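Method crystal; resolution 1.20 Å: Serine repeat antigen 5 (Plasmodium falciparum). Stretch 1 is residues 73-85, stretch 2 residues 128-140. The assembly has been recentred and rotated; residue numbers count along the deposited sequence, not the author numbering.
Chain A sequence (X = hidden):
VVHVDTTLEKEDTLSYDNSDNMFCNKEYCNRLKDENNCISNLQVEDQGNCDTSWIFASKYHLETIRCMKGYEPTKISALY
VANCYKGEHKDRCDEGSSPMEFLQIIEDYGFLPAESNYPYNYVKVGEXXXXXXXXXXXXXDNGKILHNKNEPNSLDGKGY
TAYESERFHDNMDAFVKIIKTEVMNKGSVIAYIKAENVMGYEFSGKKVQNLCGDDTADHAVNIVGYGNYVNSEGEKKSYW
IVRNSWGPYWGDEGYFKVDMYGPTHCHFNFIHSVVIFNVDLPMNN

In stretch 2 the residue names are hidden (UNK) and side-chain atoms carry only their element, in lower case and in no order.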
# COMPACT_ATOMS: atom_id res chain seq x y z
N PRO A 73 4.74 14.02 -7.41
CA PRO A 73 4.84 13.06 -6.29
C PRO A 73 4.80 13.73 -4.91
O PRO A 73 5.73 13.67 -4.12
CB PRO A 73 6.18 12.37 -6.58
CG PRO A 73 7.00 13.40 -7.28
CD PRO A 73 6.03 14.21 -8.10
N THR A 74 3.67 14.36 -4.61
CA THR A 74 3.50 15.10 -3.37
C THR A 74 2.93 14.17 -2.31
O THR A 74 1.92 13.51 -2.53
CB THR A 74 2.52 16.26 -3.58
OG1 THR A 74 2.91 17.03 -4.72
CG2 THR A 74 2.48 17.14 -2.36
N LYS A 75 3.57 14.14 -1.15
CA LYS A 75 3.14 13.23 -0.09
C LYS A 75 1.90 13.74 0.62
O LYS A 75 1.78 14.93 0.95
CB LYS A 75 4.25 13.04 0.94
CG LYS A 75 5.46 12.36 0.38
CD LYS A 75 5.13 11.00 -0.20
CE LYS A 75 6.37 10.17 -0.42
NZ LYS A 75 7.14 9.96 0.82
N ILE A 76 0.99 12.80 0.93
CA ILE A 76 -0.17 13.05 1.78
C ILE A 76 0.24 13.07 3.25
O ILE A 76 1.11 12.30 3.67
CB ILE A 76 -1.22 11.95 1.53
CG1 ILE A 76 -1.76 12.05 0.10
CG2 ILE A 76 -2.35 11.98 2.55
CD1 ILE A 76 -2.51 10.81 -0.42
N SER A 77 -0.39 13.93 4.06
CA SER A 77 -0.13 13.96 5.49
C SER A 77 -0.76 12.75 6.17
O SER A 77 -1.97 12.71 6.40
CB SER A 77 -0.71 15.25 6.07
OG SER A 77 -0.68 15.23 7.49
N ALA A 78 0.06 11.77 6.55
CA ALA A 78 -0.45 10.65 7.33
C ALA A 78 -1.00 11.14 8.67
O ALA A 78 -1.95 10.57 9.21
CB ALA A 78 0.65 9.63 7.59
N LEU A 79 -0.36 12.16 9.25
CA LEU A 79 -0.77 12.63 10.58
C LEU A 79 -2.17 13.22 10.56
O LEU A 79 -2.94 13.04 11.51
CB LEU A 79 0.26 13.63 11.10
CG LEU A 79 0.17 13.95 12.60
CD1 LEU A 79 0.46 12.71 13.44
CD2 LEU A 79 1.13 15.09 12.96
N TYR A 80 -2.54 13.91 9.48
CA TYR A 80 -3.90 14.43 9.38
C TYR A 80 -4.92 13.31 9.41
O TYR A 80 -5.93 13.39 10.11
CB TYR A 80 -4.06 15.27 8.11
CG TYR A 80 -5.35 16.07 8.10
CD1 TYR A 80 -5.43 17.31 8.71
CD2 TYR A 80 -6.49 15.55 7.51
CE1 TYR A 80 -6.62 18.03 8.72
CE2 TYR A 80 -7.68 16.27 7.51
CZ TYR A 80 -7.74 17.50 8.12
OH TYR A 80 -8.93 18.22 8.13
N VAL A 81 -4.66 12.24 8.65
CA VAL A 81 -5.57 11.10 8.61
C VAL A 81 -5.62 10.41 9.96
O VAL A 81 -6.68 9.94 10.39
CB VAL A 81 -5.19 10.15 7.46
CG1 VAL A 81 -6.09 8.93 7.45
CG2 VAL A 81 -5.22 10.90 6.14
N ALA A 82 -4.49 10.32 10.66
CA ALA A 82 -4.50 9.69 11.97
C ALA A 82 -5.37 10.45 12.95
O ALA A 82 -6.03 9.85 13.80
CB ALA A 82 -3.08 9.65 12.54
N ASN A 83 -5.35 11.78 12.88
CA ASN A 83 -5.87 12.60 13.97
C ASN A 83 -7.26 13.14 13.72
O ASN A 83 -7.88 13.64 14.66
CB ASN A 83 -4.90 13.74 14.26
CG ASN A 83 -3.61 13.23 14.85
OD1 ASN A 83 -3.53 12.07 15.30
ND2 ASN A 83 -2.59 14.08 14.90
N CYS A 84 -7.76 13.07 12.50
CA CYS A 84 -9.03 13.69 12.11
C CYS A 84 -10.03 12.58 11.82
O CYS A 84 -9.90 11.86 10.81
CB CYS A 84 -8.81 14.60 10.91
SG CYS A 84 -7.60 15.88 11.28
N TYR A 85 -11.02 12.43 12.68
CA TYR A 85 -12.04 11.39 12.53
C TYR A 85 -13.28 11.82 13.31
O TYR A 85 -13.21 12.60 14.25
CB TYR A 85 -11.51 10.04 13.03
CG TYR A 85 -11.03 10.04 14.46
CD1 TYR A 85 -11.92 9.87 15.51
CD2 TYR A 85 -9.68 10.20 14.77
CE1 TYR A 85 -11.51 9.86 16.82
CE2 TYR A 85 -9.24 10.19 16.08
CZ TYR A 85 -10.17 10.01 17.11
OH TYR A 85 -9.78 10.00 18.43
N UNK A 128 -5.00 16.62 18.77
CA UNK A 128 -6.21 17.19 18.19
C UNK A 128 -6.03 17.42 16.69
O UNK A 128 -4.97 17.82 16.22
c UNK A 128 -7.69 19.26 18.32
o UNK A 128 -7.82 20.95 19.97
n UNK A 128 -7.71 21.62 17.82
c UNK A 128 -6.51 18.52 18.88
c UNK A 128 -7.74 20.68 18.77
N UNK A 129 -7.09 17.16 15.94
CA UNK A 129 -7.09 17.42 14.50
C UNK A 129 -6.83 18.90 14.25
O UNK A 129 -7.52 19.75 14.83
s UNK A 129 -8.70 17.32 12.18
c UNK A 129 -8.46 17.03 13.95
N UNK A 130 -5.84 19.24 13.42
CA UNK A 130 -5.51 20.66 13.20
C UNK A 130 -6.50 21.34 12.28
O UNK A 130 -7.14 20.72 11.43
c UNK A 130 -4.20 19.33 11.76
c UNK A 130 -4.13 20.59 12.54
c UNK A 130 -4.96 18.36 12.65
N UNK A 131 -6.61 22.65 12.47
CA UNK A 131 -7.36 23.49 11.54
C UNK A 131 -6.65 23.49 10.19
O UNK A 131 -5.42 23.59 10.11
n UNK A 131 -8.25 29.71 10.58
c UNK A 131 -7.96 27.36 11.35
c UNK A 131 -8.03 28.32 10.15
c UNK A 131 -7.55 25.97 10.90
c UNK A 131 -7.42 24.93 12.04
N UNK A 132 -7.43 23.41 9.11
CA UNK A 132 -6.86 23.52 7.78
C UNK A 132 -6.56 24.99 7.52
O UNK A 132 -7.46 25.83 7.58
c UNK A 132 -7.80 22.93 6.72
c UNK A 132 -7.31 23.28 5.32
c UNK A 132 -7.89 21.42 6.91
N UNK A 133 -5.30 25.31 7.27
CA UNK A 133 -4.89 26.69 7.05
C UNK A 133 -5.10 27.08 5.58
O UNK A 133 -5.16 26.24 4.67
c UNK A 133 -3.43 26.89 7.46
c UNK A 133 -3.08 26.44 8.89
o UNK A 133 -3.54 27.00 11.16
c UNK A 133 -3.56 27.40 9.97
o UNK A 133 -3.95 28.55 9.67
N UNK A 134 -5.20 28.40 5.36
CA UNK A 134 -5.59 28.89 4.04
C UNK A 134 -4.61 28.47 2.95
O UNK A 134 -5.02 28.26 1.81
o UNK A 134 -7.82 30.03 5.16
c UNK A 134 -6.96 30.88 4.83
c UNK A 134 -5.72 30.42 4.08
o UNK A 134 -7.08 32.09 5.10
N UNK A 135 -3.32 28.34 3.28
CA UNK A 135 -2.30 28.03 2.28
C UNK A 135 -2.09 26.54 2.06
O UNK A 135 -1.28 26.16 1.22
c UNK A 135 -0.96 28.69 2.66
n UNK A 135 -0.50 28.23 5.10
c UNK A 135 -0.23 27.99 3.77
c UNK A 135 0.30 27.49 5.85
c UNK A 135 0.77 27.08 3.74
n UNK A 135 1.08 26.78 5.04
N UNK A 136 -2.81 25.69 2.79
CA UNK A 136 -2.59 24.26 2.66
C UNK A 136 -3.08 23.74 1.31
O UNK A 136 -4.08 24.23 0.76
c UNK A 136 -3.84 21.72 6.50
n UNK A 136 -1.22 24.09 6.83
c UNK A 136 -2.95 21.47 8.75
c UNK A 136 -3.32 23.54 3.80
c UNK A 136 -2.92 22.74 6.27
c UNK A 136 -2.62 23.57 5.15
c UNK A 136 -1.59 24.38 5.53
c UNK A 136 -2.03 22.46 8.55
c UNK A 136 -2.03 23.10 7.31
c UNK A 136 -3.86 21.10 7.74
N UNK A 137 -2.36 22.76 0.75
CA UNK A 137 -2.79 22.06 -0.45
C UNK A 137 -3.82 20.99 -0.13
O UNK A 137 -3.71 20.30 0.88
c UNK A 137 0.01 20.25 -3.52
c UNK A 137 -1.62 21.27 -1.07
s UNK A 137 0.87 20.85 -2.06
c UNK A 137 -0.34 22.00 -1.32
N UNK A 138 -4.79 20.80 -1.02
CA UNK A 138 -5.72 19.68 -0.93
C UNK A 138 -5.37 18.68 -2.03
O UNK A 138 -5.69 18.89 -3.20
c UNK A 138 -8.16 19.01 -0.75
o UNK A 138 -7.77 17.87 -0.46
c UNK A 138 -7.18 20.12 -1.08
n UNK A 138 -9.45 19.33 -0.81
N UNK A 139 -4.74 17.57 -1.64
CA UNK A 139 -4.35 16.56 -2.61
C UNK A 139 -5.52 15.68 -3.02
O UNK A 139 -5.34 14.75 -3.82
c UNK A 139 -1.34 17.08 -3.04
c UNK A 139 -0.93 15.69 -1.00
c UNK A 139 -3.21 15.72 -2.04
c UNK A 139 -1.94 16.53 -1.75
N UNK A 140 -6.71 15.96 -2.49
CA UNK A 140 -7.94 15.29 -2.86
C UNK A 140 -8.87 16.22 -3.63
O UNK A 140 -10.02 15.87 -3.89
c UNK A 140 -10.47 10.41 -4.04
c UNK A 140 -8.64 14.79 -1.59
c UNK A 140 -11.45 11.06 -3.35
n UNK A 140 -11.87 13.05 -1.89
c UNK A 140 -11.07 14.06 -1.41
c UNK A 140 -9.79 12.72 -2.66
c UNK A 140 -8.80 12.04 -3.39
c UNK A 140 -11.10 12.21 -2.66
c UNK A 140 -9.79 13.91 -1.87
c UNK A 140 -9.16 10.89 -4.07
O HOH W 1 -9.42 20.05 10.07

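Position 128 carries three carbons in a row, the third bearing one oxygen and one nitrogen: a terminal amide, so Gln128. Its CA-to-CB bond points away from stretch 1, as suits a polar, exposed chain.

Position 129 has one carbon followed by one sulfur. That sulfur lies 2.0 Å from Cys84 SG, a covalent bond length, so the residue is Cys129. The disulfide, with chi3 of 97°, brings Cys84 CA and Cys129 CA to 4.8 Å, and Cys129 CB packs 3.5 Å from Asn83 O. Cys129 SG also sits 4.6 Å from the centroid of the Tyr80 ring, in an oblique sulfur-aromatic contact.

At 130, three carbons close a ring onto the backbone nitrogen, which defines Pro130. The compact, apolar ring fits beside the disulfide: its CD is 3.9 Å from Cys84 SG, and its CG is 3.9 Å from Tyr80 CD1. Pro130 O lies at the edge of the tyrosine ring, 3.9 Å from Tyr80 CE1.

Position 131 shows four carbons in a row ending in nitrogen, hence Lys131. It is exposed, its CA-to-CB bond points away from stretch 1, and it does not touch that stretch; a long charged chain is at home in solvent.

Position 132 has one carbon carrying two more, a beta-branched hydrocarbon: Val132. Its CG2 lies 3.6 Å from Tyr80 OH and 4.0 Å from Tyr80 CE1, covering the outer end of the tyrosine.

Position 133 has three carbons, the third with two oxygens; 134 has two, the second with two oxygens. These are Glu133 and Asp134. Position 135 holds one carbon and a five-membered ring of three carbons and two nitrogens, the imidazole of His135. All three polar chains are out of reach of stretch 1, with Asp134 and His135 exposed to solvent.

Position 136 bears one carbon and fused five- and six-membered rings containing a single nitrogen: Trp136. It closes the type I turn begun at Glu133, with Trp136 N donating to Glu133 O (3.1 Å). Its large ring reaches back to stretch 1, where CZ3 is 4.2 Å from Tyr80 CD1.

Position 137 is an unbranched chain of two carbons, sulfur and carbon: Met137, an exposed thioether whose SD packs on Thr74 CG2 at 4.1 Å. Position 138, two carbons with oxygen and nitrogen on the second, is Asn138; its amide supplies OD1 as acceptor for the backbone N of position 140, at 3.0 Å.

Four carbons forked at the second identify 139 as Leu139, a buried hydrocarbon suited to close packing. Leu139 CD1 and CD2 each lie 3.9 Å from Thr74 CG2; CD1 is also 3.4 Å from Lys75 O and 3.9 Å from Ile76 CG1. At 140, one carbon and another fused ring pair with one nitrogen give Trp140, which plays no part in this contact.

The contact combines a covalent anchor with apolar packing around Tyr80 and Leu139. No direct hydrogen bond crosses it; instead, a water 2.7 Å from Tyr80 OH donates to Pro130 O, also at 2.7 Å.

Stretch 2 (128-140) QCPKVEDHWMNLW
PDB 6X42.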